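Local coordinates for alpha,alpha-trehalose-phosphate synthase (UDP-forming) (Burkholderia xenovorans, PDB 5V0T), which is a two-domain family 20 glycosyltransferase of the GT-B class, with uridine-5'-diphosphate bound in its pocket, at residues I246-V259 and E355-H367. Numbering follows the deposited sequence.
With UDP (uridine-5'-diphosphate), chain I.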
loop_
_atom_site.group_PDB
_atom_site.type_symbol
_atom_site.label_atom_id
_atom_site.label_comp_id
_atom_site.label_asym_id
_atom_site.label_seq_id
_atom_site.Cartn_x
_atom_site.Cartn_y
_atom_site.Cartn_z
ATOM N N ILE A 246 -9.730 -14.225 4.311
ATOM C CA ILE A 246 -9.071 -13.672 5.491
ATOM C C ILE A 246 -9.821 -14.068 6.753
ATOM O O ILE A 246 -9.214 -14.326 7.798
ATOM C CB ILE A 246 -8.949 -12.142 5.368
ATOM C CG1 ILE A 246 -7.972 -11.756 4.249
ATOM C CG2 ILE A 246 -8.538 -11.514 6.698
ATOM C CD1 ILE A 246 -8.195 -10.334 3.775
ATOM N N ALA A 247 -11.151 -14.095 6.683
ATOM C CA ALA A 247 -11.956 -14.482 7.837
ATOM C C ALA A 247 -11.653 -15.914 8.266
ATOM O O ALA A 247 -11.450 -16.191 9.454
ATOM C CB ALA A 247 -13.446 -14.321 7.510
ATOM N N GLU A 248 -11.634 -16.842 7.309
ATOM C CA GLU A 248 -11.328 -18.227 7.636
ATOM C C GLU A 248 -9.921 -18.358 8.214
ATOM O O GLU A 248 -9.700 -19.104 9.175
ATOM C CB GLU A 248 -11.502 -19.101 6.392
ATOM N N LEU A 249 -8.961 -17.626 7.651
ATOM C CA LEU A 249 -7.601 -17.628 8.184
ATOM C C LEU A 249 -7.561 -17.099 9.614
ATOM O O LEU A 249 -6.879 -17.662 10.477
ATOM C CB LEU A 249 -6.701 -16.787 7.277
ATOM C CG LEU A 249 -5.185 -16.958 7.318
ATOM C CD1 LEU A 249 -4.765 -18.438 7.166
ATOM C CD2 LEU A 249 -4.567 -16.099 6.230
ATOM N N ALA A 250 -8.267 -15.999 9.879
ATOM C CA ALA A 250 -8.300 -15.442 11.227
ATOM C C ALA A 250 -8.967 -16.405 12.195
ATOM O O ALA A 250 -8.536 -16.554 13.346
ATOM C CB ALA A 250 -9.047 -14.110 11.222
ATOM N N LYS A 251 -10.040 -17.051 11.754
ATOM C CA LYS A 251 -10.709 -18.015 12.622
ATOM C C LYS A 251 -9.825 -19.230 12.881
ATOM O O LYS A 251 -9.766 -19.730 14.008
ATOM C CB LYS A 251 -12.039 -18.435 12.011
ATOM C CG LYS A 251 -12.792 -19.480 12.845
ATOM C CD LYS A 251 -14.102 -19.860 12.192
ATOM C CE LYS A 251 -14.859 -20.888 13.025
ATOM N NZ LYS A 251 -16.326 -20.689 12.914
ATOM N N ALA A 252 -9.114 -19.703 11.858
ATOM C CA ALA A 252 -8.277 -20.888 12.015
ATOM C C ALA A 252 -7.170 -20.686 13.039
ATOM O O ALA A 252 -6.643 -21.670 13.564
ATOM C CB ALA A 252 -7.672 -21.285 10.669
ATOM N N GLY A 253 -6.804 -19.444 13.337
ATOM C CA GLY A 253 -5.798 -19.182 14.343
ATOM C C GLY A 253 -6.331 -18.884 15.726
ATOM O O GLY A 253 -5.548 -18.499 16.601
ATOM N N GLU A 254 -7.634 -19.062 15.965
ATOM C CA GLU A 254 -8.223 -18.574 17.206
ATOM C C GLU A 254 -7.728 -19.341 18.434
ATOM O O GLU A 254 -7.810 -18.813 19.547
ATOM C CB GLU A 254 -9.754 -18.622 17.116
ATOM C CG GLU A 254 -10.360 -20.011 17.147
ATOM C CD GLU A 254 -11.837 -20.031 16.740
ATOM O OE1 GLU A 254 -12.508 -18.982 16.846
ATOM O OE2 GLU A 254 -12.325 -21.101 16.305
ATOM N N ARG A 255 -7.215 -20.564 18.264
ATOM C CA ARG A 255 -6.603 -21.305 19.362
ATOM C C ARG A 255 -5.094 -21.468 19.187
ATOM O O ARG A 255 -4.491 -22.332 19.829
ATOM C CB ARG A 255 -7.277 -22.668 19.528
ATOM C CG ARG A 255 -8.717 -22.572 20.022
ATOM C CD ARG A 255 -9.404 -23.939 20.077
ATOM N NE ARG A 255 -9.208 -24.693 18.839
ATOM C CZ ARG A 255 -9.857 -24.462 17.699
ATOM N NH1 ARG A 255 -10.759 -23.491 17.624
ATOM N NH2 ARG A 255 -9.600 -25.203 16.627
ATOM N N GLY A 256 -4.474 -20.650 18.340
ATOM C CA GLY A 256 -3.039 -20.699 18.154
ATOM C C GLY A 256 -2.268 -19.991 19.257
ATOM O O GLY A 256 -2.823 -19.263 20.084
ATOM N N LYS A 257 -0.949 -20.212 19.251
ATOM C CA LYS A 257 -0.095 -19.658 20.302
ATOM C C LYS A 257 -0.082 -18.132 20.326
ATOM O O LYS A 257 -0.204 -17.560 21.423
ATOM C CB LYS A 257 1.326 -20.223 20.170
ATOM N N PRO A 258 0.071 -17.416 19.202
ATOM C CA PRO A 258 0.046 -15.944 19.290
ATOM C C PRO A 258 -1.233 -15.397 19.905
ATOM O O PRO A 258 -1.168 -14.493 20.747
ATOM C CB PRO A 258 0.212 -15.503 17.828
ATOM C CG PRO A 258 0.907 -16.679 17.160
ATOM C CD PRO A 258 0.306 -17.873 17.814
ATOM N N VAL A 259 -2.396 -15.918 19.512
ATOM C CA VAL A 259 -3.645 -15.430 20.091
ATOM C C VAL A 259 -3.728 -15.803 21.566
ATOM O O VAL A 259 -4.105 -14.975 22.409
ATOM C CB VAL A 259 -4.852 -15.957 19.292
ATOM C CG1 VAL A 259 -6.151 -15.730 20.060
ATOM C CG2 VAL A 259 -4.900 -15.293 17.908
ATOM N N GLU A 355 4.055 -13.068 10.076
ATOM C CA GLU A 355 3.299 -13.762 9.049
ATOM C C GLU A 355 1.902 -13.167 8.942
ATOM O O GLU A 355 1.272 -12.808 9.946
ATOM C CB GLU A 355 3.225 -15.255 9.362
ATOM C CG GLU A 355 4.554 -15.986 9.198
ATOM C CD GLU A 355 4.945 -16.198 7.733
ATOM O OE1 GLU A 355 6.111 -16.581 7.480
ATOM O OE2 GLU A 355 4.094 -15.985 6.836
ATOM N N ARG A 356 1.423 -13.050 7.704
ATOM C CA ARG A 356 0.108 -12.482 7.467
ATOM C C ARG A 356 -0.974 -13.320 8.138
ATOM O O ARG A 356 -1.969 -12.781 8.637
ATOM C CB ARG A 356 -0.126 -12.375 5.962
ATOM C CG ARG A 356 -1.296 -11.522 5.574
ATOM C CD ARG A 356 -1.223 -11.181 4.101
ATOM N NE ARG A 356 -2.507 -10.692 3.628
ATOM C CZ ARG A 356 -3.338 -11.399 2.881
ATOM N NH1 ARG A 356 -3.016 -12.631 2.521
ATOM N NH2 ARG A 356 -4.484 -10.877 2.492
ATOM N N SER A 357 -0.780 -14.641 8.179
ATOM C CA SER A 357 -1.734 -15.520 8.848
ATOM C C SER A 357 -1.798 -15.252 10.352
ATOM O O SER A 357 -2.861 -15.396 10.969
ATOM C CB SER A 357 -1.358 -16.974 8.593
ATOM O OG SER A 357 -0.093 -17.243 9.170
ATOM N N VAL A 358 -0.667 -14.902 10.970
ATOM C CA VAL A 358 -0.688 -14.555 12.391
ATOM C C VAL A 358 -1.381 -13.206 12.596
ATOM O O VAL A 358 -2.172 -13.033 13.536
ATOM C CB VAL A 358 0.746 -14.563 12.967
ATOM C CG1 VAL A 358 0.780 -14.007 14.411
ATOM C CG2 VAL A 358 1.334 -15.968 12.917
ATOM N N LEU A 359 -1.107 -12.232 11.718
ATOM C CA LEU A 359 -1.747 -10.923 11.859
ATOM C C LEU A 359 -3.266 -11.034 11.753
ATOM O O LEU A 359 -4.000 -10.359 12.484
ATOM C CB LEU A 359 -1.222 -9.953 10.797
ATOM C CG LEU A 359 0.251 -9.538 10.861
ATOM C CD1 LEU A 359 0.587 -8.640 9.687
ATOM C CD2 LEU A 359 0.577 -8.857 12.188
ATOM N N ALA A 360 -3.752 -11.865 10.831
ATOM C CA ALA A 360 -5.188 -12.062 10.691
ATOM C C ALA A 360 -5.791 -12.629 11.969
ATOM O O ALA A 360 -6.847 -12.172 12.417
ATOM C CB ALA A 360 -5.478 -12.982 9.502
ATOM N N ALA A 361 -5.143 -13.641 12.560
ATOM C CA ALA A 361 -5.640 -14.215 13.807
ATOM C C ALA A 361 -5.689 -13.171 14.912
ATOM O O ALA A 361 -6.657 -13.121 15.676
ATOM C CB ALA A 361 -4.770 -15.404 14.233
ATOM N N LEU A 362 -4.663 -12.309 14.993
ATOM C CA LEU A 362 -4.621 -11.272 16.026
ATOM C C LEU A 362 -5.641 -10.169 15.760
ATOM O O LEU A 362 -6.264 -9.656 16.698
ATOM C CB LEU A 362 -3.213 -10.677 16.119
ATOM C CG LEU A 362 -2.138 -11.647 16.633
ATOM C CD1 LEU A 362 -0.761 -11.030 16.512
ATOM C CD2 LEU A 362 -2.424 -12.026 18.071
ATOM N N PHE A 363 -5.825 -9.791 14.492
ATOM C CA PHE A 363 -6.843 -8.796 14.153
ATOM C C PHE A 363 -8.191 -9.172 14.757
ATOM O O PHE A 363 -8.917 -8.313 15.271
ATOM C CB PHE A 363 -6.986 -8.667 12.630
ATOM C CG PHE A 363 -5.899 -7.850 11.946
ATOM C CD1 PHE A 363 -5.224 -6.847 12.606
ATOM C CD2 PHE A 363 -5.590 -8.094 10.605
ATOM C CE1 PHE A 363 -4.239 -6.098 11.952
ATOM C CE2 PHE A 363 -4.606 -7.354 9.938
ATOM C CZ PHE A 363 -3.931 -6.355 10.613
ATOM N N ARG A 364 -8.538 -10.461 14.701
ATOM C CA ARG A 364 -9.825 -10.948 15.191
ATOM C C ARG A 364 -9.982 -10.775 16.702
ATOM O O ARG A 364 -11.113 -10.749 17.194
ATOM C CB ARG A 364 -9.992 -12.428 14.795
ATOM C CG ARG A 364 -11.381 -13.074 15.016
ATOM C CD ARG A 364 -11.400 -14.458 14.358
ATOM N NE ARG A 364 -12.696 -15.150 14.388
ATOM C CZ ARG A 364 -13.576 -15.147 13.384
ATOM N NH1 ARG A 364 -13.326 -14.465 12.261
ATOM N NH2 ARG A 364 -14.716 -15.816 13.504
ATOM N N THR A 365 -8.885 -10.645 17.448
ATOM C CA THR A 365 -8.972 -10.413 18.884
ATOM C C THR A 365 -8.933 -8.937 19.270
ATOM O O THR A 365 -9.062 -8.629 20.453
ATOM C CB THR A 365 -7.829 -11.127 19.617
ATOM O OG1 THR A 365 -6.640 -10.341 19.497
ATOM C CG2 THR A 365 -7.568 -12.497 19.018
ATOM N N ALA A 366 -8.737 -8.026 18.318
ATOM C CA ALA A 366 -8.530 -6.613 18.617
ATOM C C ALA A 366 -9.855 -5.855 18.582
ATOM O O ALA A 366 -10.536 -5.826 17.549
ATOM C CB ALA A 366 -7.541 -6.003 17.619
ATOM N N HIS A 367 -10.204 -5.223 19.708
ATOM C CA HIS A 367 -11.433 -4.432 19.792
ATOM C C HIS A 367 -11.414 -3.251 18.836
ATOM O O HIS A 367 -12.477 -2.795 18.385
ATOM C CB HIS A 367 -11.621 -3.932 21.225
ATOM C CG HIS A 367 -11.693 -5.037 22.218
ATOM N ND1 HIS A 367 -10.571 -5.691 22.678
ATOM C CD2 HIS A 367 -12.756 -5.646 22.796
ATOM C CE1 HIS A 367 -10.941 -6.653 23.507
ATOM N NE2 HIS A 367 -12.259 -6.644 23.596
HETATM N N1 UDP I . 2.044 -7.332 6.313
HETATM C C2 UDP I . 2.612 -8.572 6.559
HETATM N N3 UDP I . 3.445 -8.625 7.640
HETATM C C4 UDP I . 3.762 -7.589 8.491
HETATM C C5 UDP I . 3.131 -6.334 8.177
HETATM C C6 UDP I . 2.300 -6.252 7.127
HETATM O O2 UDP I . 2.403 -9.549 5.861
HETATM O O4 UDP I . 4.534 -7.798 9.435
HETATM C "C1'" UDP I . 1.134 -7.223 5.168
HETATM C "C2'" UDP I . -0.288 -6.825 5.556
HETATM O "O2'" UDP I . -1.025 -7.977 5.928
HETATM C "C3'" UDP I . -0.779 -6.196 4.251
HETATM C "C4'" UDP I . 0.487 -5.523 3.706
HETATM O "O4'" UDP I . 1.604 -6.198 4.325
HETATM O "O3'" UDP I . -1.244 -7.161 3.312
HETATM C "C5'" UDP I . 0.589 -4.042 3.953
HETATM O "O5'" UDP I . -0.170 -3.383 2.921
HETATM P PA UDP I . -0.801 -1.950 3.151
HETATM O O1A UDP I . -1.517 -1.875 4.483
HETATM O O2A UDP I . -1.623 -1.646 1.954
HETATM O O3A UDP I . 0.427 -0.961 3.253
HETATM P PB UDP I . 1.829 -0.829 2.525
HETATM O O1B UDP I . 1.555 -1.345 1.109
HETATM O O2B UDP I . 2.048 0.698 2.486
HETATM O O3B UDP I . 2.893 -1.572 3.243
HETATM O O HOH W 1 -3.979 -17.763 11.584
HETATM O O HOH W 2 -8.070 -15.477 15.903
HETATM O O HOH W 3 -12.411 -16.344 16.842
HETATM O O HOH W 4 -15.065 -18.002 15.543
#
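Arg356 and Ile246 cross at about a right angle where helix 356-363 begins, CD1 of Ile246 lying 4.0 Å from NH2 of Arg356. With CG anti to the backbone N (chi1 -167°) and the chain extended as far as NE, Arg356 runs past the ribose of uridine-5'-diphosphate; O2' lies at the edge of its guanidinium, while Glu384 takes NE in a salt bridge. The Ile246 side chain, on helix 243-252, thus lies against a residue of the uridine-5'-diphosphate pocket. Leu249 then reaches over Ser357, and at Val358 the ring of Pro258 meets CG1, 3.8 Å from Pro258 CB. Two helices can approach closely where small residues meet, and Ala360 and Ala361 illustrate this: the axes of segments 246-252 and 356-363 come within 7.3 Å, crossing at -81°, and Ala250 CB sits 3.2 Å from Ala360 O. Ala361 CB touches both Gly253 CA and Val259 CG2. Two waters bridge the junction, one donating to both Ala250 O and Ala361 O, the other to Leu249 O and Ser357 O. Leu362 carries its CD2 to Pro258 O. Arg364, again extended, lays one face of its guanidinium over Lys251 CB, 3.9 Å above the plane's centre; NH1 bonds to Ala388 O, and two waters link NE and NH2 to Glu254 OE1. Thr365 turns its hydroxyl back to Leu362 O (OG1 to O, 2.9 Å), leaving CG2 against Val259 CG1. Helix 380-388 flanks the pair, touched by Ile246, Ala250 and Phe363, whereas Leu362 and Phe363 rest on strand 270-275 of the six-stranded parallel sheet, which the chain rejoins at strand 368-371 just beyond His367.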